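Local coordinates for protein endo-beta-mannanase (Opitutaceae bacterium TAV5, PDB 7BOB) that probably hydrolyses beta-1,4-mannosidic bonds from the chain ends of manno-oligosaccharides, as a homotrimeric exo-acting glycosyl hydrolase of family 5, at residues C29-W34 with L326-K331. Residues are numbered along the deposited sequence; the frame is centred on the assembly and turned at random.
Sequences CGVEMW and LHPYIK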
loop_
_atom_site.group_PDB
_atom_site.type_symbol
_atom_site.label_atom_id
_atom_site.label_comp_id
_atom_site.label_asym_id
_atom_site.label_seq_id
_atom_site.Cartn_x
_atom_site.Cartn_y
_atom_site.Cartn_z
ATOM N N CYS A 29 -38.545 -3.531 -11.035
ATOM C CA CYS A 29 -37.804 -4.579 -10.343
ATOM C C CYS A 29 -36.301 -4.559 -10.579
ATOM O O CYS A 29 -35.607 -5.400 -10.002
ATOM C CB CYS A 29 -38.353 -5.957 -10.768
ATOM S SG CYS A 29 -38.399 -6.185 -12.589
ATOM N N GLY A 30 -35.778 -3.658 -11.421
ATOM C CA GLY A 30 -34.367 -3.655 -11.742
ATOM C C GLY A 30 -33.805 -5.040 -12.006
ATOM O O GLY A 30 -34.366 -5.815 -12.787
ATOM N N VAL A 31 -32.719 -5.370 -11.301
ATOM C CA VAL A 31 -31.961 -6.594 -11.520
ATOM C C VAL A 31 -32.717 -7.862 -11.164
ATOM O O VAL A 31 -32.202 -8.955 -11.420
ATOM C CB VAL A 31 -30.664 -6.594 -10.685
ATOM C CG1 VAL A 31 -29.759 -5.471 -11.106
ATOM C CG2 VAL A 31 -30.994 -6.517 -9.180
ATOM N N GLU A 32 -33.884 -7.756 -10.529
ATOM C CA GLU A 32 -34.689 -8.930 -10.206
ATOM C C GLU A 32 -35.634 -9.324 -11.345
ATOM O O GLU A 32 -36.573 -10.085 -11.106
ATOM C CB GLU A 32 -35.490 -8.691 -8.912
ATOM C CG GLU A 32 -34.611 -8.470 -7.629
ATOM C CD GLU A 32 -33.608 -9.609 -7.400
ATOM O OE1 GLU A 32 -34.037 -10.777 -7.498
ATOM O OE2 GLU A 32 -32.395 -9.351 -7.126
ATOM N N MET A 33 -35.382 -8.840 -12.570
ATOM C CA MET A 33 -36.324 -9.000 -13.684
ATOM C C MET A 33 -36.734 -10.452 -13.908
ATOM O O MET A 33 -37.913 -10.738 -14.131
ATOM C CB MET A 33 -35.714 -8.448 -14.970
ATOM C CG MET A 33 -36.574 -8.694 -16.195
ATOM S SD MET A 33 -35.775 -8.161 -17.730
ATOM C CE MET A 33 -34.440 -9.362 -17.834
ATOM N N TRP A 34 -35.773 -11.377 -13.902
ATOM C CA TRP A 34 -36.083 -12.769 -14.194
ATOM C C TRP A 34 -36.997 -13.380 -13.142
ATOM O O TRP A 34 -37.816 -14.256 -13.468
ATOM C CB TRP A 34 -34.798 -13.579 -14.326
ATOM C CG TRP A 34 -33.952 -13.087 -15.461
ATOM C CD1 TRP A 34 -32.764 -12.407 -15.369
ATOM C CD2 TRP A 34 -34.233 -13.214 -16.867
ATOM N NE1 TRP A 34 -32.288 -12.115 -16.628
ATOM C CE2 TRP A 34 -33.167 -12.598 -17.564
ATOM C CE3 TRP A 34 -35.279 -13.797 -17.603
ATOM C CZ2 TRP A 34 -33.119 -12.538 -18.967
ATOM C CZ3 TRP A 34 -35.232 -13.744 -18.993
ATOM C CH2 TRP A 34 -34.159 -13.118 -19.663
ATOM N N LEU A 326 -34.404 -2.067 -3.739
ATOM C CA LEU A 326 -33.730 -3.320 -3.431
ATOM C C LEU A 326 -32.279 -3.255 -3.892
ATOM O O LEU A 326 -31.883 -2.375 -4.664
ATOM C CB LEU A 326 -34.460 -4.509 -4.053
ATOM C CG LEU A 326 -34.795 -4.425 -5.543
ATOM C CD1 LEU A 326 -33.562 -4.770 -6.349
ATOM C CD2 LEU A 326 -35.970 -5.373 -5.898
ATOM N N HIS A 327 -31.498 -4.220 -3.401
ATOM C CA HIS A 327 -30.075 -4.329 -3.706
ATOM C C HIS A 327 -29.873 -4.407 -5.219
ATOM O O HIS A 327 -30.504 -5.233 -5.878
ATOM C CB HIS A 327 -29.512 -5.577 -3.009
ATOM C CG HIS A 327 -28.042 -5.807 -3.220
ATOM N ND1 HIS A 327 -27.070 -4.970 -2.701
ATOM C CD2 HIS A 327 -27.377 -6.814 -3.841
ATOM C CE1 HIS A 327 -25.873 -5.445 -3.009
ATOM N NE2 HIS A 327 -26.030 -6.558 -3.704
ATOM N N PRO A 328 -28.981 -3.596 -5.803
ATOM C CA PRO A 328 -28.025 -2.693 -5.163
ATOM C C PRO A 328 -28.418 -1.209 -5.262
ATOM O O PRO A 328 -27.568 -0.335 -5.034
ATOM C CB PRO A 328 -26.759 -2.960 -5.966
ATOM C CG PRO A 328 -27.302 -3.061 -7.403
ATOM C CD PRO A 328 -28.726 -3.696 -7.258
ATOM N N TYR A 329 -29.681 -0.928 -5.599
ATOM C CA TYR A 329 -30.151 0.450 -5.737
ATOM C C TYR A 329 -30.286 1.170 -4.401
ATOM O O TYR A 329 -30.432 2.401 -4.406
ATOM C CB TYR A 329 -31.496 0.479 -6.467
ATOM C CG TYR A 329 -31.462 -0.297 -7.762
ATOM C CD1 TYR A 329 -30.819 0.220 -8.892
ATOM C CD2 TYR A 329 -32.045 -1.555 -7.856
ATOM C CE1 TYR A 329 -30.763 -0.505 -10.077
ATOM C CE2 TYR A 329 -31.991 -2.282 -9.046
ATOM C CZ TYR A 329 -31.347 -1.751 -10.146
ATOM O OH TYR A 329 -31.279 -2.470 -11.310
ATOM N N ILE A 330 -30.248 0.440 -3.276
ATOM C CA ILE A 330 -30.365 1.044 -1.951
ATOM C C ILE A 330 -29.048 1.684 -1.533
ATOM O O ILE A 330 -29.019 2.833 -1.077
ATOM C CB ILE A 330 -30.817 -0.005 -0.920
ATOM C CG1 ILE A 330 -32.291 -0.396 -1.144
ATOM C CG2 ILE A 330 -30.551 0.479 0.514
ATOM C CD1 ILE A 330 -32.719 -1.693 -0.358
ATOM N N LYS A 331 -27.940 0.953 -1.688
ATOM C CA LYS A 331 -26.624 1.452 -1.298
ATOM C C LYS A 331 -25.990 2.393 -2.325
ATOM O O LYS A 331 -25.074 3.145 -1.962
ATOM C CB LYS A 331 -25.670 0.282 -1.055
ATOM C CG LYS A 331 -25.188 -0.378 -2.338
ATOM C CD LYS A 331 -24.188 -1.479 -2.067
ATOM C CE LYS A 331 -23.345 -1.738 -3.293
ATOM N NZ LYS A 331 -22.476 -2.924 -3.095
#
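Two loops of the family 5 (beta/alpha)8 barrel meet here. Residues 29-34 follow strand 20-23 and run into helix 33-36; residues 326-331 lie in the long loop after strand 311-316. The first and last barrel strands are neighbours, so the contact joins the start of the barrel to its end.

The tight part is the tip of Tyr329. Its ring enters edge first, with the backbone N of Val31 near the ring plane. Tyr329 OH lies 3.2 Å from Val31 N and 3.3 Å from Gly30 CA. Gly30 has a positive phi (44°), and a side chain on it would run into Tyr329 CE2. Val31 and the ring run past each other head to tail, with Val31 CG1 3.4 Å from Tyr329 OH. Val31 CG2 is flanked by its own N and C and sits 3.6 Å from His327 O. Val31 CG2 also meets Pro328 CD tip to tip at 4.1 Å. The peptide before Pro328 is cis, and Pro328 CD also lies above the rim of one face of the Tyr329 ring. An alanine at Tyr329 would probably loosen the fit against Gly30 and Val31, since the whole ring and its hydroxyl would be lost.

The looser side is partly exposed. Leu326 lies slantwise across Glu32, with Leu326 CD2 3.8 Å from Glu32 CG. The Glu32 chain bends at chi2 (-54°). His327 packs on His399 of the second subunit, so this loop also reaches the trimer interface.

Mostly van der Waals contact thus fits the two loops together, with the Tyr329 tip against the Gly30-Val31 backbone. The Glu32 carboxylate is held by a salt bridge to Arg62 in strand 56-62, not by the second loop.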